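Local coordinates for protein toxin PAU_02230 (Photorhabdus asymbiotica subsp. asymbiotica ATCC 43949, PDB 6HV6) that acts as a bacterial toxin, the modelled part of which packs helices around an antiparallel six-stranded sheet and a small hairpin, at residues I66-Y71 and K168-W173; Y71-I76 and I161-T166; V184-N189 and V306-N311; Q188-K193 and M221-Y226. The protein carries 1 engineered substitution. One frame throughout, in Å; residues are numbered along the deposited sequence.

Interaction 1: residues I66-Y71 and K168-W173; sequences ITISGY and KDAQSW. With EDO (1,2-ethanediol), chain B.
A β-hairpin with a type I' turn from Ile-68 to Tyr-71 lies against the long helix 144-176, and its first strand brings Ile-66 and Ile-68 onto Lys-168, Ala-170 and Gln-171. The strand and the helix segment run at 74° to each other, with their axes 9.2 Å apart at the closest. Ile-66 carries most of the contact. Its chi1 of -64° sets CG2 anti to the backbone N and CG1 anti to the carbonyl carbon, and the two branches reach different residues. The CG2 methyl meets the amide of Gln-171, 3.5 Å from CD. The CD1 methyl at the end of the other branch lies 3.9 Å from Lys-168 CA and also touches Lys-168 CB. The Gln-171 chain is extended beyond CG, which brings its amide to the Ile-66 CG2 methyl. No direct hydrogen bond joins the segments. One water accepts from Thr-67 N at 3.0 Å and takes a weak bond from Gln-171 NE2 at 3.3 Å. Between Lys-168 and Gln-171 in the helix, the Ala-170 methyl meets Ile-68. Leu-185 and Pro-187 touch both of these residues. The hairpin turn is held to strand 182-185 as well, by a bond from Ser-69 OG to Leu-185 O. Between the two segments themselves, the apolar layer closes where Ile-68 CD1 lies 4.2 Å from Ala-170 CB.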
# COMPACT_ATOMS: atom_id res chain seq x y z
N ILE A 66 16.23 -3.67 6.76
CA ILE A 66 15.87 -2.61 5.83
C ILE A 66 15.14 -1.52 6.59
O ILE A 66 14.19 -1.81 7.33
CB ILE A 66 15.01 -3.14 4.66
CG1 ILE A 66 15.83 -4.14 3.84
CG2 ILE A 66 14.52 -1.98 3.79
CD1 ILE A 66 15.00 -4.99 2.91
N THR A 67 15.58 -0.28 6.42
CA THR A 67 14.96 0.88 7.04
C THR A 67 14.15 1.65 6.00
O THR A 67 14.70 2.06 4.97
CB THR A 67 16.02 1.78 7.67
OG1 THR A 67 16.69 1.06 8.71
CG2 THR A 67 15.39 3.02 8.26
N ILE A 68 12.86 1.81 6.27
CA ILE A 68 11.95 2.55 5.40
C ILE A 68 11.46 3.76 6.19
O ILE A 68 10.60 3.63 7.07
CB ILE A 68 10.76 1.70 4.94
CG1 ILE A 68 11.23 0.44 4.20
CG2 ILE A 68 9.85 2.53 4.05
CD1 ILE A 68 11.83 0.73 2.86
N SER A 69 12.00 4.93 5.87
CA SER A 69 11.55 6.20 6.44
C SER A 69 11.55 6.17 7.96
O SER A 69 10.59 6.58 8.62
CB SER A 69 10.19 6.59 5.88
OG SER A 69 10.29 6.87 4.48
N GLY A 70 12.64 5.68 8.53
CA GLY A 70 12.82 5.65 9.96
C GLY A 70 12.41 4.36 10.63
O GLY A 70 12.76 4.15 11.80
N TYR A 71 11.69 3.48 9.94
CA TYR A 71 11.22 2.23 10.51
C TYR A 71 12.11 1.08 10.05
O TYR A 71 12.32 0.90 8.85
CB TYR A 71 9.77 1.96 10.13
CG TYR A 71 8.81 2.93 10.78
CD1 TYR A 71 8.29 2.69 12.04
CD2 TYR A 71 8.47 4.11 10.15
CE1 TYR A 71 7.42 3.58 12.64
CE2 TYR A 71 7.60 5.02 10.74
CZ TYR A 71 7.08 4.74 11.99
OH TYR A 71 6.22 5.63 12.60
N LYS A 168 11.52 -4.65 1.03
CA LYS A 168 12.45 -5.01 -0.04
C LYS A 168 11.93 -4.56 -1.40
O LYS A 168 12.70 -4.08 -2.24
CB LYS A 168 12.71 -6.51 -0.02
CG LYS A 168 14.04 -6.93 -0.59
CD LYS A 168 14.49 -8.26 0.01
CE LYS A 168 13.58 -9.40 -0.42
NZ LYS A 168 13.70 -9.64 -1.89
N ASP A 169 10.63 -4.74 -1.64
CA ASP A 169 10.03 -4.25 -2.88
C ASP A 169 10.17 -2.74 -3.00
O ASP A 169 10.41 -2.21 -4.09
CB ASP A 169 8.55 -4.62 -2.93
CG ASP A 169 8.30 -6.13 -3.01
OD1 ASP A 169 9.26 -6.89 -3.25
OD2 ASP A 169 7.13 -6.53 -2.82
N ALA A 170 9.97 -2.02 -1.89
CA ALA A 170 10.09 -0.57 -1.92
C ALA A 170 11.53 -0.14 -2.20
O ALA A 170 11.77 0.80 -2.96
CB ALA A 170 9.60 0.02 -0.60
N GLN A 171 12.51 -0.83 -1.60
CA GLN A 171 13.91 -0.49 -1.88
C GLN A 171 14.26 -0.77 -3.33
O GLN A 171 14.98 0.01 -3.97
CB GLN A 171 14.84 -1.27 -0.95
CG GLN A 171 15.11 -0.55 0.34
CD GLN A 171 16.40 -1.01 0.99
OE1 GLN A 171 16.92 -2.08 0.67
NE2 GLN A 171 16.93 -0.19 1.90
N SER A 172 13.76 -1.87 -3.88
CA SER A 172 13.98 -2.16 -5.29
C SER A 172 13.34 -1.09 -6.18
O SER A 172 13.91 -0.69 -7.21
CB SER A 172 13.42 -3.54 -5.62
OG SER A 172 13.26 -3.70 -7.01
N TRP A 173 12.15 -0.62 -5.81
CA TRP A 173 11.50 0.46 -6.55
C TRP A 173 12.37 1.71 -6.53
O TRP A 173 12.56 2.37 -7.56
CB TRP A 173 10.14 0.75 -5.93
CG TRP A 173 9.20 1.66 -6.69
CD1 TRP A 173 8.30 1.29 -7.64
CD2 TRP A 173 9.01 3.07 -6.48
NE1 TRP A 173 7.56 2.39 -8.05
CE2 TRP A 173 7.98 3.49 -7.36
CE3 TRP A 173 9.61 4.02 -5.65
CZ2 TRP A 173 7.55 4.83 -7.43
CZ3 TRP A 173 9.17 5.35 -5.71
CH2 TRP A 173 8.16 5.73 -6.60
C1 EDO B . 4.90 -3.40 -2.56
O1 EDO B . 5.07 -4.81 -2.41
C2 EDO B . 3.42 -3.07 -2.65
O2 EDO B . 2.93 -3.39 -3.96
O HOH W 1 18.16 -0.04 4.96

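Interaction 2: residues Y71-I76 and I161-T166; sequences YKFKRI and INAFQT
Strand 71-74 crosses helix segment 161-166 at 115°, with axes 7.9 Å apart, and sets Phe-73 against Ala-163 and Phe-164. It is the second strand of a β-hairpin that packs on helix 144-176. The CA atoms of Phe-73 and Phe-164 are 5.6 Å apart. No hydrogen bond crosses between the segments. The Phe-164 ring carries most of the contact. A chi1 of -175° places its CG anti to the backbone N, and the ring reaches the backbone where the strand gives way to Arg-75. Arg-75 CA sits over one face as a CH-pi contact, 3.6 Å from the ring centroid and 12° off the normal. The Arg-75 side chain then runs beside the ring in the same direction, with CB 3.6 Å from Phe-164 CZ. Its guanidinium stands nearly perpendicular to the ring, but the side chain is poorly ordered. Phe-73 O comes to the ring edge, 3.4 Å from Phe-164 CD1. The Phe-73 ring packs on the helix at Ala-163, where Leu-190 also touches it and the Tyr-226 ring meets it. Its CD2 is 3.9 Å from Ala-163 CB. Past the strand, Ile-76 and Ile-161 cross at about a right angle, and Leu-130 of helix 130-138 touches both. Their closest atoms are Ile-76 CB and Ile-161 CG1, at 3.8 Å.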
# COMPACT_ATOMS: atom_id res chain seq x y z
N TYR A 71 11.69 3.48 9.94
CA TYR A 71 11.22 2.23 10.51
C TYR A 71 12.11 1.08 10.05
O TYR A 71 12.32 0.90 8.85
CB TYR A 71 9.77 1.96 10.13
CG TYR A 71 8.81 2.93 10.78
CD1 TYR A 71 8.29 2.69 12.04
CD2 TYR A 71 8.47 4.11 10.15
CE1 TYR A 71 7.42 3.58 12.64
CE2 TYR A 71 7.60 5.02 10.74
CZ TYR A 71 7.08 4.74 11.99
OH TYR A 71 6.22 5.63 12.60
N LYS A 72 12.60 0.30 11.01
CA LYS A 72 13.48 -0.83 10.72
C LYS A 72 12.65 -2.09 10.53
O LYS A 72 11.77 -2.39 11.34
CB LYS A 72 14.49 -1.03 11.86
CG LYS A 72 15.31 0.21 12.17
CD LYS A 72 16.73 -0.13 12.62
CE LYS A 72 16.75 -0.89 13.94
NZ LYS A 72 18.13 -1.34 14.29
N PHE A 73 12.93 -2.82 9.46
CA PHE A 73 12.29 -4.10 9.20
C PHE A 73 13.37 -5.16 9.16
O PHE A 73 14.31 -5.07 8.37
CB PHE A 73 11.48 -4.07 7.91
CG PHE A 73 10.39 -3.06 7.94
CD1 PHE A 73 10.65 -1.73 7.64
CD2 PHE A 73 9.12 -3.41 8.35
CE1 PHE A 73 9.66 -0.78 7.69
CE2 PHE A 73 8.11 -2.45 8.40
CZ PHE A 73 8.39 -1.14 8.07
N LYS A 74 13.24 -6.15 10.04
CA LYS A 74 14.25 -7.19 10.20
C LYS A 74 13.94 -8.39 9.32
O LYS A 74 12.79 -8.81 9.21
CB LYS A 74 14.34 -7.62 11.66
CG LYS A 74 15.28 -6.78 12.51
CD LYS A 74 16.73 -6.99 12.10
CE LYS A 74 17.68 -6.14 12.92
NZ LYS A 74 19.10 -6.38 12.54
N ARG A 75 14.98 -8.93 8.68
CA ARG A 75 14.86 -10.17 7.93
C ARG A 75 14.48 -11.31 8.87
O ARG A 75 15.10 -11.50 9.91
CB ARG A 75 16.17 -10.49 7.22
CG ARG A 75 16.05 -11.45 6.05
CD ARG A 75 17.39 -12.03 5.66
NE ARG A 75 17.65 -13.26 6.41
CZ ARG A 75 18.35 -13.33 7.54
NH1 ARG A 75 18.88 -12.23 8.06
NH2 ARG A 75 18.52 -14.49 8.15
N ILE A 76 13.47 -12.08 8.48
CA ILE A 76 13.03 -13.24 9.24
C ILE A 76 13.60 -14.48 8.57
O ILE A 76 13.53 -14.62 7.35
CB ILE A 76 11.50 -13.32 9.32
CG1 ILE A 76 10.92 -11.98 9.79
CG2 ILE A 76 11.08 -14.45 10.24
CD1 ILE A 76 11.26 -11.64 11.23
N ILE A 161 7.12 -11.19 8.07
CA ILE A 161 7.67 -11.68 6.81
C ILE A 161 7.15 -10.85 5.64
O ILE A 161 7.92 -10.37 4.80
CB ILE A 161 7.36 -13.18 6.65
CG1 ILE A 161 8.22 -13.99 7.63
CG2 ILE A 161 7.53 -13.65 5.21
CD1 ILE A 161 7.91 -15.45 7.63
N ASN A 162 5.84 -10.63 5.60
CA ASN A 162 5.25 -9.83 4.53
C ASN A 162 5.77 -8.40 4.55
O ASN A 162 6.02 -7.81 3.49
CB ASN A 162 3.73 -9.83 4.66
CG ASN A 162 3.12 -11.18 4.35
OD1 ASN A 162 3.70 -11.98 3.62
ND2 ASN A 162 1.93 -11.43 4.89
N ALA A 163 5.93 -7.81 5.74
CA ALA A 163 6.42 -6.44 5.83
C ALA A 163 7.85 -6.34 5.33
O ALA A 163 8.21 -5.37 4.63
CB ALA A 163 6.33 -5.94 7.28
N PHE A 164 8.69 -7.31 5.67
CA PHE A 164 10.07 -7.27 5.18
C PHE A 164 10.11 -7.38 3.67
O PHE A 164 10.92 -6.71 3.01
CB PHE A 164 10.90 -8.36 5.83
CG PHE A 164 12.35 -8.29 5.47
CD1 PHE A 164 13.19 -7.39 6.10
CD2 PHE A 164 12.87 -9.11 4.48
CE1 PHE A 164 14.53 -7.31 5.77
CE2 PHE A 164 14.21 -9.04 4.14
CZ PHE A 164 15.04 -8.14 4.78
N GLN A 165 9.24 -8.21 3.09
CA GLN A 165 9.18 -8.30 1.63
C GLN A 165 8.70 -6.98 1.01
O GLN A 165 9.24 -6.53 -0.00
CB GLN A 165 8.29 -9.46 1.20
CG GLN A 165 8.24 -9.64 -0.31
CD GLN A 165 9.57 -10.10 -0.87
OE1 GLN A 165 10.21 -10.99 -0.32
NE2 GLN A 165 10.00 -9.47 -1.97
N THR A 166 7.67 -6.36 1.60
CA THR A 166 7.23 -5.06 1.09
C THR A 166 8.36 -4.04 1.16
O THR A 166 8.59 -3.29 0.20
CB THR A 166 6.02 -4.56 1.87
OG1 THR A 166 4.96 -5.53 1.76
CG2 THR A 166 5.54 -3.21 1.30

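Interaction 3: residues V184-N189 and V306-N311; sequences VLTPQN and VFYDPN. With EDO (1,2-ethanediol), chain G.
Gln-188 and Asn-311 meet amide to amide, with their planes 47° apart. Gln-188 NE2 donates to Asn-311 OD1 at 3.0 Å along a nearly straight bond, 165° at the hydrogen. The acceptor lies close to the amide plane of Gln-188, while the donor is tilted out of the carbonyl plane of Asn-311. A chi1 of 65° tucks the glutamine chain over Pro-310 O, and the chain is extended from CG. Gln-188 N also donates to Pro-310 O, at 3.1 Å. Gln-188 NE2 also bonds to Ser-197 OG, its strongest polar partner. Asn-311 ND2 bonds to Tyr-334 OH and to an ethanediol, whose O1 is 3.0 Å from ND2. One water ties the backbones together. It donates to Thr-186 O and to Pro-310 O, each at 2.8 Å, and is hydrogen-bonded to Tyr-308 OH. Asp-309 OD1 accepts from Asn-311 N at 3.0 Å, met from above the carboxylate plane, and His-289 NE2 bonds to the same oxygen. Strands 182-185 and 304-309 flank strand 313-317 in the large sheet. The contact thus joins two chain segments leaving that sheet: an Asx turn at Asp-309, and the start of helix 188-191 with Pro-187 at its N-cap.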
# COMPACT_ATOMS: atom_id res chain seq x y z
N VAL A 184 11.35 9.21 -1.78
CA VAL A 184 10.82 9.07 -0.43
C VAL A 184 9.89 7.87 -0.43
O VAL A 184 8.88 7.86 -1.14
CB VAL A 184 10.09 10.35 0.03
CG1 VAL A 184 9.50 10.15 1.41
CG2 VAL A 184 11.07 11.52 0.07
N LEU A 185 10.24 6.83 0.33
CA LEU A 185 9.46 5.61 0.36
C LEU A 185 8.36 5.69 1.42
O LEU A 185 8.64 5.99 2.59
CB LEU A 185 10.37 4.42 0.64
CG LEU A 185 11.40 4.15 -0.46
CD1 LEU A 185 12.18 2.90 -0.14
CD2 LEU A 185 10.70 4.01 -1.81
N THR A 186 7.12 5.41 1.02
CA THR A 186 5.98 5.32 1.95
C THR A 186 5.02 4.26 1.42
O THR A 186 3.93 4.57 0.94
CB THR A 186 5.27 6.66 2.11
OG1 THR A 186 4.82 7.12 0.82
CG2 THR A 186 6.16 7.71 2.73
N PRO A 187 5.42 2.99 1.47
CA PRO A 187 4.59 1.92 0.87
C PRO A 187 3.32 1.72 1.69
O PRO A 187 3.39 1.41 2.88
CB PRO A 187 5.50 0.68 0.93
CG PRO A 187 6.87 1.19 1.26
CD PRO A 187 6.68 2.47 2.01
N GLN A 188 2.15 1.90 1.06
CA GLN A 188 0.93 1.91 1.88
C GLN A 188 0.64 0.54 2.48
O GLN A 188 0.01 0.46 3.54
CB GLN A 188 -0.28 2.41 1.09
CG GLN A 188 -0.69 1.52 -0.07
CD GLN A 188 -2.06 1.86 -0.65
OE1 GLN A 188 -2.85 2.60 -0.05
NE2 GLN A 188 -2.37 1.30 -1.82
N ASN A 189 1.09 -0.54 1.83
CA ASN A 189 0.88 -1.86 2.42
C ASN A 189 1.59 -2.02 3.76
O ASN A 189 1.16 -2.82 4.59
CB ASN A 189 1.31 -2.95 1.44
CG ASN A 189 0.31 -3.12 0.33
OD1 ASN A 189 -0.83 -2.66 0.45
ND2 ASN A 189 0.71 -3.78 -0.75
N VAL A 306 7.41 15.01 -10.21
CA VAL A 306 7.25 14.02 -9.15
C VAL A 306 6.24 12.96 -9.57
O VAL A 306 5.15 13.29 -10.05
CB VAL A 306 6.80 14.66 -7.82
CG1 VAL A 306 6.81 13.60 -6.67
CG2 VAL A 306 7.66 15.86 -7.47
N PHE A 307 6.59 11.70 -9.37
CA PHE A 307 5.67 10.57 -9.53
C PHE A 307 5.41 9.99 -8.15
O PHE A 307 6.35 9.53 -7.49
CB PHE A 307 6.25 9.51 -10.47
CG PHE A 307 5.45 8.23 -10.54
CD1 PHE A 307 4.05 8.26 -10.53
CD2 PHE A 307 6.08 7.00 -10.62
CE1 PHE A 307 3.31 7.08 -10.60
CE2 PHE A 307 5.35 5.82 -10.70
CZ PHE A 307 3.97 5.86 -10.68
N TYR A 308 4.16 10.05 -7.69
CA TYR A 308 3.75 9.46 -6.41
C TYR A 308 2.93 8.21 -6.69
O TYR A 308 1.82 8.30 -7.23
CB TYR A 308 2.94 10.45 -5.58
CG TYR A 308 2.32 9.85 -4.30
CD1 TYR A 308 3.02 8.95 -3.52
CD2 TYR A 308 1.05 10.20 -3.90
CE1 TYR A 308 2.48 8.42 -2.35
CE2 TYR A 308 0.49 9.67 -2.73
CZ TYR A 308 1.21 8.79 -1.98
OH TYR A 308 0.66 8.27 -0.84
N ASP A 309 3.49 7.04 -6.35
CA ASP A 309 2.72 5.80 -6.35
C ASP A 309 2.44 5.43 -4.91
O ASP A 309 3.37 5.02 -4.19
CB ASP A 309 3.46 4.67 -7.06
CG ASP A 309 2.66 3.37 -7.14
OD1 ASP A 309 1.60 3.25 -6.49
OD2 ASP A 309 3.08 2.47 -7.89
N PRO A 310 1.19 5.54 -4.44
CA PRO A 310 0.87 5.17 -3.05
C PRO A 310 1.36 3.80 -2.62
O PRO A 310 1.58 3.60 -1.42
CB PRO A 310 -0.66 5.23 -3.04
CG PRO A 310 -0.96 6.37 -3.99
CD PRO A 310 0.04 6.16 -5.12
N ASN A 311 1.54 2.86 -3.56
CA ASN A 311 2.06 1.54 -3.18
C ASN A 311 3.52 1.59 -2.78
O ASN A 311 3.99 0.68 -2.08
CB ASN A 311 1.89 0.55 -4.34
CG ASN A 311 0.49 -0.02 -4.42
OD1 ASN A 311 -0.22 -0.05 -3.42
ND2 ASN A 311 0.10 -0.47 -5.61
C1 EDO G . -3.17 -2.14 -7.16
O1 EDO G . -2.56 -1.87 -5.90
C2 EDO G . -2.11 -2.60 -8.15
O2 EDO G . -1.54 -3.83 -7.67
O HOH W 2 1.73 6.01 0.09
O HOH W 3 2.53 -0.90 -0.69

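Interaction 4: residues Q188-K193 and M221-Y226; sequences QNLYLK and MLMGIY
The ring of Tyr-191 is held between its own helix turn and Leu-222. Gln-188 CA lies over one face and Leu-222 O over the opposite one, 3.2 Å from Tyr-191 CG. Leu-222 CB lies over this face too, as a CH-pi contact 4.3 Å from the ring centroid. Met-223 takes the edge: its SD is 5.4 Å from the same centroid and well off the normal. A chi1 of 61° sets the Tyr-191 ring between its backbone N and carbonyl carbon. Its CB then rests on Ile-225 and Tyr-226. The Tyr-226 ring turns an edge to helix 188-191, with CD1 3.2 Å from Leu-190 O and this oxygen in the ring plane. Leu-190 CD1 and Met-223 CE meet at 3.8 Å. Lys-193 leaves helical angles with a positive phi of 53° and sends its amine back across the contact. Its NZ bonds to Ile-225 O at 2.6 Å and weakly to Tyr-226 O at 3.1 Å, though the side chain is poorly ordered. In the next shell, Glu-202 takes a weak hydrogen bond from Tyr-191 OH. Leu-236 backs Leu-222 and Ile-225, while Tyr-71 and Phe-73 of the hairpin meet the Tyr-226 ring. This is buried packing of the short helix 188-191 on helix 215-224 and the residues that follow, with the Tyr-191 ring at its centre and a Met-aromatic contact at the ring edge.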
# COMPACT_ATOMS: atom_id res chain seq x y z
N GLN A 188 2.15 1.90 1.06
CA GLN A 188 0.93 1.91 1.88
C GLN A 188 0.64 0.54 2.48
O GLN A 188 0.01 0.46 3.54
CB GLN A 188 -0.28 2.41 1.09
CG GLN A 188 -0.69 1.52 -0.07
CD GLN A 188 -2.06 1.86 -0.65
OE1 GLN A 188 -2.85 2.60 -0.05
NE2 GLN A 188 -2.37 1.30 -1.82
N ASN A 189 1.09 -0.54 1.83
CA ASN A 189 0.88 -1.86 2.42
C ASN A 189 1.59 -2.02 3.76
O ASN A 189 1.16 -2.82 4.59
CB ASN A 189 1.31 -2.95 1.44
CG ASN A 189 0.31 -3.12 0.33
OD1 ASN A 189 -0.83 -2.66 0.45
ND2 ASN A 189 0.71 -3.78 -0.75
N LEU A 190 2.65 -1.26 3.98
CA LEU A 190 3.29 -1.28 5.28
C LEU A 190 2.42 -0.61 6.33
O LEU A 190 2.15 -1.18 7.39
CB LEU A 190 4.65 -0.59 5.21
CG LEU A 190 5.78 -1.42 4.60
CD1 LEU A 190 7.09 -0.65 4.67
CD2 LEU A 190 5.90 -2.74 5.34
N TYR A 191 1.96 0.61 6.06
CA TYR A 191 1.31 1.36 7.13
C TYR A 191 -0.20 1.18 7.17
O TYR A 191 -0.82 1.59 8.15
CB TYR A 191 1.66 2.86 7.05
CG TYR A 191 1.25 3.59 5.80
CD1 TYR A 191 2.20 3.96 4.85
CD2 TYR A 191 -0.07 3.96 5.58
CE1 TYR A 191 1.84 4.65 3.72
CE2 TYR A 191 -0.44 4.64 4.44
CZ TYR A 191 0.53 4.98 3.52
OH TYR A 191 0.18 5.65 2.39
N LEU A 192 -0.81 0.57 6.15
CA LEU A 192 -2.24 0.30 6.20
C LEU A 192 -2.59 -1.01 6.90
O LEU A 192 -3.77 -1.29 7.07
CB LEU A 192 -2.85 0.30 4.80
CG LEU A 192 -3.11 1.69 4.21
CD1 LEU A 192 -3.83 1.59 2.88
CD2 LEU A 192 -3.87 2.58 5.19
N LYS A 193 -1.60 -1.81 7.29
CA LYS A 193 -1.83 -3.00 8.10
C LYS A 193 -2.89 -3.91 7.47
O LYS A 193 -3.82 -4.36 8.14
CB LYS A 193 -2.24 -2.62 9.52
CG LYS A 193 -1.25 -1.78 10.28
CD LYS A 193 -1.79 -1.45 11.66
CE LYS A 193 -0.85 -0.53 12.39
NZ LYS A 193 -0.37 0.50 11.44
N MET A 221 3.79 11.53 8.11
CA MET A 221 2.52 11.24 8.76
C MET A 221 1.92 9.95 8.24
O MET A 221 1.42 9.13 9.02
CB MET A 221 1.55 12.40 8.57
CG MET A 221 1.99 13.65 9.27
SD MET A 221 0.95 15.02 8.79
CE MET A 221 -0.66 14.38 9.25
N LEU A 222 1.95 9.74 6.92
CA LEU A 222 1.43 8.50 6.35
C LEU A 222 2.18 7.29 6.89
O LEU A 222 1.58 6.33 7.38
CB LEU A 222 1.51 8.53 4.82
CG LEU A 222 0.50 9.44 4.12
CD1 LEU A 222 0.84 9.63 2.65
CD2 LEU A 222 -0.90 8.87 4.29
N MET A 223 3.51 7.32 6.81
CA MET A 223 4.30 6.20 7.30
C MET A 223 4.11 6.02 8.81
O MET A 223 4.13 4.88 9.30
CB MET A 223 5.77 6.44 6.94
CG MET A 223 6.62 5.21 6.98
SD MET A 223 6.10 3.89 5.85
CE MET A 223 7.06 2.58 6.60
N GLY A 224 3.89 7.10 9.55
CA GLY A 224 3.68 6.97 10.99
C GLY A 224 2.44 6.18 11.36
O GLY A 224 2.35 5.65 12.47
N ILE A 225 1.48 6.05 10.44
CA ILE A 225 0.33 5.18 10.69
C ILE A 225 0.78 3.75 10.98
O ILE A 225 0.08 3.00 11.68
CB ILE A 225 -0.66 5.24 9.51
CG1 ILE A 225 -1.16 6.68 9.33
CG2 ILE A 225 -1.84 4.31 9.72
CD1 ILE A 225 -2.11 6.86 8.14
N TYR A 226 1.95 3.35 10.47
CA TYR A 226 2.53 2.05 10.81
C TYR A 226 2.59 1.85 12.32
O TYR A 226 2.43 0.73 12.81
CB TYR A 226 3.92 1.90 10.20
CG TYR A 226 4.57 0.56 10.49
CD1 TYR A 226 4.11 -0.61 9.89
CD2 TYR A 226 5.64 0.47 11.37
CE1 TYR A 226 4.69 -1.84 10.17
CE2 TYR A 226 6.23 -0.77 11.66
CZ TYR A 226 5.75 -1.91 11.05
OH TYR A 226 6.32 -3.13 11.33

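In the fold
The four contacts touch one another in a continuous patch, with interactions 3 and 4 nearer the centre of the chain than 1 and 2. Interactions 1 and 2 are centred about 9 Å apart and use both strands of one hairpin on helix 144-176. Along the chain, interaction 2 is nested inside the loop closed by interaction 1. Interactions 3 and 4 come later, start from overlapping segments and share Gln-188 and Asn-189, with centres about 11 Å apart. Interactions 2 and 3 are the farthest apart, about 17 Å between centres. Pro-187 packs on Thr-166 and Ala-170, and Tyr-226 packs on Tyr-71 and Phe-73. The hairpin, the long helix, the six-stranded sheet and helix 215-224 therefore meet in one packed region.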